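Local atomic coordinates of NANS (YJHS), A 9-O-acetyl N-acetylneuraminic acid esterase (Escherichia coli O157:H7 EDL933, PDB entry 3PT5), a protein that acts as an SGNH-family esterase that removes the 9-O-acetyl group of 9-O-acetyl-N-acetylneuraminate and is probably required for growth on this sialic acid. Residues M33-G38 / Q84-Y89. Residues are numbered along the deposited sequence; the frame is centred on the assembly and turned at random.
Sequences MAYGEG and QDMQSY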
ATOM      1  N   MET A  33      -0.249  -0.861  -3.524  1.00 10.60           N
ATOM      2  CA  MET A  33      -1.690  -0.643  -3.553  1.00  9.16           C
ATOM      3  C   MET A  33      -2.404  -1.662  -4.428  1.00  9.08           C
ATOM      4  O   MET A  33      -1.859  -2.700  -4.756  1.00  9.52           O
ATOM      5  CB  MET A  33      -1.975   0.784  -4.025  1.00  9.39           C
ATOM      6  CG  MET A  33      -1.267   1.189  -5.298  1.00  9.50           C
ATOM      7  SD  MET A  33      -1.809   2.808  -5.885  1.00 11.03           S
ATOM      8  CE  MET A  33      -3.507   2.444  -6.372  1.00 11.69           C
ATOM      9  N   ALA A  34      -3.645  -1.364  -4.813  1.00  8.65           N
ATOM     10  CA  ALA A  34      -4.471  -2.350  -5.442  1.00  9.11           C
ATOM     11  C   ALA A  34      -4.190  -2.453  -6.941  1.00  9.41           C
ATOM     12  O   ALA A  34      -4.852  -1.828  -7.752  1.00  9.17           O
ATOM     13  CB  ALA A  34      -5.959  -1.996  -5.183  1.00  9.62           C
ATOM     14  N   TYR A  35      -3.182  -3.244  -7.294  1.00  8.13           N
ATOM     15  CA  TYR A  35      -2.884  -3.564  -8.678  1.00  7.85           C
ATOM     16  C   TYR A  35      -3.013  -5.056  -8.967  1.00  8.17           C
ATOM     17  O   TYR A  35      -2.717  -5.486 -10.045  1.00  9.22           O
ATOM     18  CB  TYR A  35      -1.529  -3.022  -9.086  1.00  9.57           C
ATOM     19  CG  TYR A  35      -1.601  -1.608  -9.652  1.00  7.03           C
ATOM     20  CD1 TYR A  35      -1.824  -0.515  -8.807  1.00  7.12           C
ATOM     21  CD2 TYR A  35      -1.474  -1.361 -11.027  1.00  6.85           C
ATOM     22  CE1 TYR A  35      -1.856   0.764  -9.295  1.00  8.92           C
ATOM     23  CE2 TYR A  35      -1.517  -0.067 -11.527  1.00 10.33           C
ATOM     24  CZ  TYR A  35      -1.719   0.989 -10.649  1.00 10.20           C
ATOM     25  OH  TYR A  35      -1.750   2.284 -11.185  1.00 13.40           O
ATOM     26  N   GLY A  36      -3.515  -5.838  -8.007  1.00  7.89           N
ATOM     27  CA  GLY A  36      -3.871  -7.232  -8.303  1.00  7.98           C
ATOM     28  C   GLY A  36      -5.071  -7.306  -9.224  1.00  8.41           C
ATOM     29  O   GLY A  36      -6.122  -6.716  -8.927  1.00  8.64           O
ATOM     30  N   GLU A  37      -4.921  -8.023 -10.344  1.00  8.08           N
ATOM     31  CA  GLU A  37      -5.995  -8.081 -11.363  1.00  7.93           C
ATOM     32  C   GLU A  37      -6.964  -9.253 -11.222  1.00  8.48           C
ATOM     33  O   GLU A  37      -8.018  -9.259 -11.878  1.00  8.29           O
ATOM     34  CB  GLU A  37      -5.401  -8.035 -12.775  1.00  7.94           C
ATOM     35  CG  GLU A  37      -4.929  -6.662 -13.168  1.00  6.96           C
ATOM     36  CD  GLU A  37      -4.182  -6.656 -14.490  1.00  8.61           C
ATOM     37  OE1 GLU A  37      -3.960  -7.733 -15.125  1.00 11.01           O
ATOM     38  OE2 GLU A  37      -3.834  -5.554 -14.918  1.00 11.19           O
ATOM     39  N   GLY A  38      -6.631 -10.258 -10.403  1.00  7.70           N
ATOM     40  CA  GLY A  38      -7.547 -11.339 -10.153  1.00  9.04           C
ATOM     41  C   GLY A  38      -8.733 -10.883  -9.301  1.00  9.72           C
ATOM     42  O   GLY A  38      -8.636  -9.931  -8.523  1.00  8.81           O
ATOM     43  N   GLN A  84      -4.435   7.282  -6.088  1.00 11.54           N
ATOM     44  CA  GLN A  84      -5.031   6.769  -7.311  1.00 11.98           C
ATOM     45  C   GLN A  84      -6.208   5.839  -7.041  1.00 12.32           C
ATOM     46  O   GLN A  84      -6.086   4.854  -6.300  1.00 12.43           O
ATOM     47  CB  GLN A  84      -3.991   6.036  -8.131  1.00 11.43           C
ATOM     48  CG  GLN A  84      -4.493   5.671  -9.503  1.00 11.17           C
ATOM     49  CD  GLN A  84      -3.522   4.800 -10.235  1.00 11.67           C
ATOM     50  OE1 GLN A  84      -2.545   4.304  -9.642  1.00  8.80           O
ATOM     51  NE2 GLN A  84      -3.789   4.563 -11.514  1.00 14.28           N
ATOM     52  N   ASP A  85      -7.346   6.133  -7.665  1.00 12.77           N
ATOM     53  CA  ASP A  85      -8.580   5.388  -7.436  1.00 11.02           C
ATOM     54  C   ASP A  85      -8.710   4.226  -8.415  1.00 11.18           C
ATOM     55  O   ASP A  85      -8.895   4.441  -9.624  1.00 11.13           O
ATOM     56  CB  ASP A  85      -9.769   6.369  -7.587  1.00 11.70           C
ATOM     57  CG  ASP A  85     -11.123   5.742  -7.277  1.00 12.98           C
ATOM     58  OD1 ASP A  85     -11.246   4.500  -7.177  1.00 13.47           O
ATOM     59  OD2 ASP A  85     -12.107   6.527  -7.162  1.00 15.05           O
ATOM     60  N   MET A  86      -8.566   2.996  -7.902  1.00 10.38           N
ATOM     61  CA  MET A  86      -8.620   1.797  -8.746  1.00  9.63           C
ATOM     62  C   MET A  86      -9.973   1.083  -8.695  1.00  9.60           C
ATOM     63  O   MET A  86     -10.130   0.011  -9.277  1.00 10.19           O
ATOM     64  CB  MET A  86      -7.515   0.797  -8.328  1.00  9.68           C
ATOM     65  CG  MET A  86      -6.077   1.346  -8.345  1.00 11.39           C
ATOM     66  SD  MET A  86      -5.550   1.977  -9.947  1.00 12.27           S
ATOM     67  CE  MET A  86      -5.279   0.420 -10.788  1.00 11.99           C
ATOM     68  N   GLN A  87     -10.950   1.667  -8.002  1.00 10.21           N
ATOM     69  CA  GLN A  87     -12.166   0.949  -7.643  1.00 10.45           C
ATOM     70  C   GLN A  87     -13.075   0.616  -8.811  1.00 10.27           C
ATOM     71  O   GLN A  87     -13.930  -0.250  -8.680  1.00 11.30           O
ATOM     72  CB  GLN A  87     -12.936   1.693  -6.552  1.00 10.98           C
ATOM     73  CG  GLN A  87     -12.154   1.922  -5.259  1.00 11.10           C
ATOM     74  CD  GLN A  87     -13.056   2.451  -4.208  1.00 13.07           C
ATOM     75  OE1 GLN A  87     -13.951   3.258  -4.505  1.00 13.03           O
ATOM     76  NE2 GLN A  87     -12.826   2.051  -2.961  1.00 12.71           N
ATOM     77  N   SER A  88     -12.873   1.290  -9.943  1.00 10.02           N
ATOM     78  CA  SER A  88     -13.609   1.000 -11.181  1.00 10.26           C
ATOM     79  C   SER A  88     -12.874   0.091 -12.192  1.00  9.98           C
ATOM     80  O   SER A  88     -13.401  -0.209 -13.262  1.00 10.24           O
ATOM     81  CB  SER A  88     -14.086   2.303 -11.855  1.00 11.24           C
ATOM     82  OG  SER A  88     -15.000   3.003 -11.010  1.00 12.73           O
ATOM     83  N   TYR A  89     -11.677  -0.382 -11.837  1.00  9.42           N
ATOM     84  CA  TYR A  89     -10.988  -1.321 -12.703  1.00  9.69           C
ATOM     85  C   TYR A  89     -11.524  -2.732 -12.469  1.00  9.75           C
ATOM     86  O   TYR A  89     -10.779  -3.601 -12.000  1.00  9.49           O
ATOM     87  CB  TYR A  89      -9.491  -1.292 -12.419  1.00  9.29           C
ATOM     88  CG  TYR A  89      -8.773  -0.115 -13.017  1.00 10.53           C
ATOM     89  CD1 TYR A  89      -8.769   1.116 -12.373  1.00 12.92           C
ATOM     90  CD2 TYR A  89      -8.069  -0.245 -14.213  1.00 16.85           C
ATOM     91  CE1 TYR A  89      -8.068   2.213 -12.897  1.00 14.80           C
ATOM     92  CE2 TYR A  89      -7.360   0.837 -14.743  1.00 13.67           C
ATOM     93  CZ  TYR A  89      -7.393   2.066 -14.095  1.00 17.12           C
ATOM     94  OH  TYR A  89      -6.704   3.152 -14.619  1.00 18.44           O
TER
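Met86 fills the tight part of this contact, its chain folded twice (chi2 -58°, chi3 -75°) so that the methyl end lies over the Tyr35 ring. Met86 CE sits 3.7 Å from the Tyr35 ring centroid, 16° off its normal, a CH-pi contact. Met86 SD lies obliquely to the same ring, a Met-aromatic contact. Behind the sulfur, Met86 CG is pressed against Met33 CE at 3.4 Å, closer than usual van der Waals contact; the two methionine chains cross at about a right angle. At the ring edge, Tyr35 OH donates to an in-plane lone pair of Gln84 OE1 at 2.7 Å, the amide being carried across by an extended chain with CG anti to the backbone N. Both segments are irregular loops of an SGNH hydrolase fold: 33-38 belongs to the connection after strand 20-28 of the central, mainly parallel sheet, and 84-89 to the one between strand 73-75 and helix 107-114. Tyr35 also meets the ring of His312, and Ala34 O is hydrogen-bonded to Thr103 OG1. Ala34 meets Met86 CG closely with its carbonyl O (3.5 Å), whereas Ala34 CB and Met86 CB are only loosely in contact at 4.5 Å. Farther out, exposed Asp85 points away from 33-38 and closes an Asx turn, Asp85 OD1 accepting from Gln87 N at 3.0 Å. A type I turn from Met86 to Tyr89 overlaps it, with Ser88 exposed on the solvent side.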